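Local coordinates for sensor protein (Bacteroides thetaiotaomicron, PDB 2X7X), which senses fructose through this periplasmic domain of a hybrid two-component system, whose full-length form is probably a histidine kinase and transcription regulator, at residues A[106-117]-A[243-252]. Residues are numbered along the deposited sequence; the frame is centred on the assembly and turned at random.
Sequences IGADNYEIGRSV and FIYPTNGDKV. With FRU (beta-D-fructofuranose), chain E.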
loop_
_atom_site.group_PDB
_atom_site.type_symbol
_atom_site.label_atom_id
_atom_site.label_comp_id
_atom_site.label_asym_id
_atom_site.label_seq_id
_atom_site.Cartn_x
_atom_site.Cartn_y
_atom_site.Cartn_z
ATOM N N ILE A 106 -23.488 4.266 3.753
ATOM C CA ILE A 106 -22.095 4.245 3.297
ATOM C C ILE A 106 -21.661 2.847 2.847
ATOM O O ILE A 106 -21.942 1.843 3.507
ATOM C CB ILE A 106 -21.125 4.807 4.351
ATOM C CG1 ILE A 106 -19.713 4.910 3.767
ATOM C CG2 ILE A 106 -21.159 3.961 5.609
ATOM C CD1 ILE A 106 -18.671 5.451 4.730
ATOM N N GLY A 107 -20.966 2.795 1.718
ATOM C CA GLY A 107 -20.463 1.523 1.199
ATOM C C GLY A 107 -19.841 1.632 -0.172
ATOM O O GLY A 107 -19.801 2.710 -0.753
ATOM N N ALA A 108 -19.346 0.515 -0.693
ATOM C CA ALA A 108 -18.772 0.501 -2.025
ATOM C C ALA A 108 -19.800 -0.047 -3.008
ATOM O O ALA A 108 -20.659 -0.829 -2.612
ATOM C CB ALA A 108 -17.522 -0.325 -2.034
ATOM N N ASP A 109 -19.724 0.354 -4.283
ATOM C CA ASP A 109 -20.729 -0.086 -5.269
ATOM C C ASP A 109 -20.528 -1.538 -5.713
ATOM O O ASP A 109 -19.618 -1.852 -6.489
ATOM C CB ASP A 109 -20.773 0.838 -6.488
ATOM C CG ASP A 109 -21.987 0.580 -7.372
ATOM O OD1 ASP A 109 -22.292 1.449 -8.214
ATOM O OD2 ASP A 109 -22.653 -0.471 -7.229
ATOM N N ASN A 110 -21.404 -2.415 -5.240
ATOM C CA ASN A 110 -21.257 -3.833 -5.526
ATOM C C ASN A 110 -21.547 -4.179 -6.972
ATOM O O ASN A 110 -20.989 -5.142 -7.503
ATOM C CB ASN A 110 -22.061 -4.687 -4.529
ATOM C CG ASN A 110 -21.385 -4.759 -3.161
ATOM O OD1 ASN A 110 -20.427 -5.497 -2.972
ATOM N ND2 ASN A 110 -21.860 -3.967 -2.223
ATOM N N TYR A 111 -22.398 -3.385 -7.619
ATOM C CA TYR A 111 -22.755 -3.629 -9.011
ATOM C C TYR A 111 -21.525 -3.379 -9.880
ATOM O O TYR A 111 -21.172 -4.194 -10.736
ATOM C CB TYR A 111 -23.909 -2.727 -9.428
ATOM C CG TYR A 111 -24.458 -2.968 -10.819
ATOM C CD1 TYR A 111 -23.879 -2.370 -11.939
ATOM C CD2 TYR A 111 -25.576 -3.774 -11.016
ATOM C CE1 TYR A 111 -24.393 -2.586 -13.220
ATOM C CE2 TYR A 111 -26.093 -3.987 -12.296
ATOM C CZ TYR A 111 -25.496 -3.386 -13.385
ATOM O OH TYR A 111 -26.015 -3.593 -14.639
ATOM N N GLU A 112 -20.862 -2.257 -9.632
ATOM C CA GLU A 112 -19.659 -1.897 -10.352
ATOM C C GLU A 112 -18.520 -2.885 -10.142
ATOM O O GLU A 112 -17.740 -3.139 -11.055
ATOM C CB GLU A 112 -19.225 -0.483 -9.980
ATOM C CG GLU A 112 -19.976 0.574 -10.776
ATOM C CD GLU A 112 -19.875 0.354 -12.287
ATOM O OE1 GLU A 112 -20.921 0.476 -12.964
ATOM O OE2 GLU A 112 -18.755 0.037 -12.785
ATOM N N ILE A 113 -18.429 -3.440 -8.938
ATOM C CA ILE A 113 -17.457 -4.503 -8.660
ATOM C C ILE A 113 -17.732 -5.736 -9.528
ATOM O O ILE A 113 -16.816 -6.279 -10.130
ATOM C CB ILE A 113 -17.375 -4.842 -7.154
ATOM C CG1 ILE A 113 -16.728 -3.682 -6.423
ATOM C CG2 ILE A 113 -16.548 -6.085 -6.924
ATOM C CD1 ILE A 113 -16.898 -3.719 -4.944
ATOM N N GLY A 114 -18.997 -6.130 -9.623
ATOM C CA GLY A 114 -19.386 -7.253 -10.454
ATOM C C GLY A 114 -18.989 -6.980 -11.886
ATOM O O GLY A 114 -18.369 -7.824 -12.558
ATOM N N ARG A 115 -19.336 -5.782 -12.344
ATOM C CA ARG A 115 -19.009 -5.330 -13.683
ATOM C C ARG A 115 -17.518 -5.459 -13.926
ATOM O O ARG A 115 -17.106 -6.085 -14.903
ATOM C CB ARG A 115 -19.446 -3.896 -13.837
ATOM C CG ARG A 115 -19.627 -3.439 -15.253
ATOM C CD ARG A 115 -19.332 -1.940 -15.329
ATOM N NE ARG A 115 -19.882 -1.358 -16.537
ATOM C CZ ARG A 115 -21.186 -1.276 -16.784
ATOM N NH1 ARG A 115 -21.618 -0.723 -17.917
ATOM N NH2 ARG A 115 -22.056 -1.740 -15.887
ATOM N N SER A 116 -16.714 -4.894 -13.021
ATOM C CA SER A 116 -15.261 -5.037 -13.055
ATOM C C SER A 116 -14.781 -6.492 -13.096
ATOM O O SER A 116 -13.808 -6.810 -13.791
ATOM C CB SER A 116 -14.644 -4.377 -11.840
ATOM O OG SER A 116 -14.804 -2.996 -11.880
ATOM N N VAL A 117 -15.431 -7.367 -12.328
ATOM C CA VAL A 117 -15.059 -8.766 -12.303
ATOM C C VAL A 117 -15.321 -9.385 -13.664
ATOM O O VAL A 117 -14.475 -10.082 -14.201
ATOM C CB VAL A 117 -15.821 -9.535 -11.222
ATOM C CG1 VAL A 117 -15.803 -11.020 -11.508
ATOM C CG2 VAL A 117 -15.225 -9.264 -9.894
ATOM N N PHE A 243 -10.859 -8.030 -5.753
ATOM C CA PHE A 243 -11.213 -6.608 -5.757
ATOM C C PHE A 243 -11.342 -6.085 -4.356
ATOM O O PHE A 243 -11.892 -6.767 -3.487
ATOM C CB PHE A 243 -12.492 -6.371 -6.563
ATOM C CG PHE A 243 -12.278 -6.481 -8.030
ATOM C CD1 PHE A 243 -12.038 -5.344 -8.791
ATOM C CD2 PHE A 243 -12.234 -7.735 -8.643
ATOM C CE1 PHE A 243 -11.807 -5.447 -10.160
ATOM C CE2 PHE A 243 -12.001 -7.862 -9.994
ATOM C CZ PHE A 243 -11.794 -6.722 -10.765
ATOM N N ILE A 244 -10.802 -4.895 -4.128
ATOM C CA ILE A 244 -10.857 -4.265 -2.821
ATOM C C ILE A 244 -12.298 -3.997 -2.441
ATOM O O ILE A 244 -13.000 -3.264 -3.136
ATOM C CB ILE A 244 -10.054 -2.945 -2.790
ATOM C CG1 ILE A 244 -8.546 -3.251 -2.846
ATOM C CG2 ILE A 244 -10.426 -2.105 -1.554
ATOM C CD1 ILE A 244 -7.655 -2.031 -2.689
ATOM N N TYR A 245 -12.758 -4.631 -1.370
ATOM C CA TYR A 245 -14.035 -4.271 -0.776
ATOM C C TYR A 245 -13.742 -3.601 0.557
ATOM O O TYR A 245 -13.486 -4.281 1.567
ATOM C CB TYR A 245 -14.961 -5.477 -0.620
ATOM C CG TYR A 245 -16.389 -5.080 -0.304
ATOM C CD1 TYR A 245 -17.104 -4.231 -1.168
ATOM C CD2 TYR A 245 -17.024 -5.531 0.847
ATOM C CE1 TYR A 245 -18.423 -3.849 -0.892
ATOM C CE2 TYR A 245 -18.340 -5.159 1.132
ATOM C CZ TYR A 245 -19.033 -4.318 0.256
ATOM O OH TYR A 245 -20.338 -3.942 0.511
ATOM N N PRO A 246 -13.741 -2.264 0.560
ATOM C CA PRO A 246 -13.155 -1.502 1.675
ATOM C C PRO A 246 -14.028 -1.482 2.918
ATOM O O PRO A 246 -15.254 -1.361 2.834
ATOM C CB PRO A 246 -12.990 -0.091 1.104
ATOM C CG PRO A 246 -14.052 0.019 0.034
ATOM C CD PRO A 246 -14.265 -1.392 -0.506
ATOM N N THR A 247 -13.368 -1.621 4.061
ATOM C CA THR A 247 -14.010 -1.633 5.363
ATOM C C THR A 247 -14.249 -0.196 5.839
ATOM O O THR A 247 -15.364 0.140 6.240
ATOM C CB THR A 247 -13.168 -2.407 6.386
ATOM O OG1 THR A 247 -11.839 -1.887 6.395
ATOM C CG2 THR A 247 -13.098 -3.884 6.032
ATOM N N ASN A 248 -13.202 0.633 5.770
ATOM C CA ASN A 248 -13.246 2.055 6.121
ATOM C C ASN A 248 -14.021 2.384 7.406
ATOM O O ASN A 248 -14.855 3.288 7.440
ATOM C CB ASN A 248 -13.735 2.886 4.931
ATOM C CG ASN A 248 -12.637 3.118 3.877
ATOM O OD1 ASN A 248 -11.437 3.077 4.172
ATOM N ND2 ASN A 248 -13.054 3.364 2.644
ATOM N N GLY A 249 -13.724 1.636 8.465
ATOM C CA GLY A 249 -14.375 1.810 9.763
ATOM C C GLY A 249 -14.341 3.227 10.299
ATOM O O GLY A 249 -15.316 3.693 10.892
ATOM N N ASP A 250 -13.218 3.907 10.086
ATOM C CA ASP A 250 -13.063 5.300 10.493
ATOM C C ASP A 250 -14.072 6.263 9.846
ATOM O O ASP A 250 -14.602 7.154 10.518
ATOM C CB ASP A 250 -11.630 5.785 10.234
ATOM C CG ASP A 250 -11.271 5.804 8.763
ATOM O OD1 ASP A 250 -10.664 6.810 8.318
ATOM O OD2 ASP A 250 -11.596 4.814 8.060
ATOM N N LYS A 251 -14.330 6.088 8.549
ATOM C CA LYS A 251 -15.269 6.954 7.838
ATOM C C LYS A 251 -16.709 6.675 8.264
ATOM O O LYS A 251 -17.580 7.532 8.110
ATOM C CB LYS A 251 -15.110 6.822 6.320
ATOM C CG LYS A 251 -13.919 7.594 5.722
ATOM C CD LYS A 251 -14.007 7.614 4.190
ATOM C CE LYS A 251 -12.664 7.929 3.527
ATOM N NZ LYS A 251 -12.346 9.378 3.597
ATOM N N VAL A 252 -16.945 5.475 8.795
ATOM C CA VAL A 252 -18.250 5.094 9.324
ATOM C C VAL A 252 -18.517 5.870 10.599
ATOM O O VAL A 252 -19.585 6.452 10.749
ATOM C CB VAL A 252 -18.346 3.572 9.598
ATOM C CG1 VAL A 252 -19.576 3.232 10.428
ATOM C CG2 VAL A 252 -18.378 2.804 8.301
HETATM C C1 FRU E . -17.875 -9.992 5.322
HETATM C C2 FRU E . -18.375 -10.389 3.944
HETATM C C3 FRU E . -17.344 -10.105 2.855
HETATM C C4 FRU E . -18.214 -9.619 1.712
HETATM C C5 FRU E . -19.250 -8.795 2.464
HETATM C C6 FRU E . -20.574 -8.586 1.732
HETATM O O1 FRU E . -18.696 -10.591 6.321
HETATM O O2 FRU E . -18.762 -11.767 3.982
HETATM O O3 FRU E . -16.540 -11.249 2.532
HETATM O O4 FRU E . -17.485 -8.865 0.738
HETATM O O5 FRU E . -19.505 -9.585 3.629
HETATM O O6 FRU E . -21.408 -7.691 2.495
#
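Tyr245 and Asn110 meet in a buried contact between two chain crossings of the hinge, beside the fructose pocket. Asn110 ND2 gives a nearly straight hydrogen bond to Tyr245 OH (3.1 Å, 174°), the hydroxyl lying in the plane of the amide, while the amide and ring planes are turned 50° apart. With Asn110 CG beside its own backbone N (chi1 -75°), the amide lies crosswise to the tyrosine side chain, near its CE1 and hydroxyl end, and OD1 comes to 3.3 Å from Tyr245 CE1. Both polar ends have further partners among the fructose-binding residues: Tyr245 OH is also hydrogen-bonded to Asp94 OD1, and Asn110 OD1 to Arg146 NE. On the other side of the ring from CE1, Tyr245 CD2 lies 3.4 Å from FRU O4.

This is the architecture of a periplasmic binding protein, two alpha/beta lobes with ligand bound in the cleft between them, and these are two of the interlobe crossovers that form its hinge. Residues 106-117 leave strand 104-108 of one sheet for helix 110-124 of the other lobe, whereas residues 243-252 run back from strand 241-244 to helix 249-260. Apolar contacts flank the polar pair. Ala108 CB sits against both Tyr245 CE1 and Pro246 CD, each at 3.8 Å, and Ile113 CD1 approaches Tyr245 CD1. Further along the helix, Ser116 CB lies 3.5 Å from Phe243 CE1 and Val117 CG2 the same distance from Phe243 CE2; at the other end, Ile106 CG2 packs on Val252 CG2.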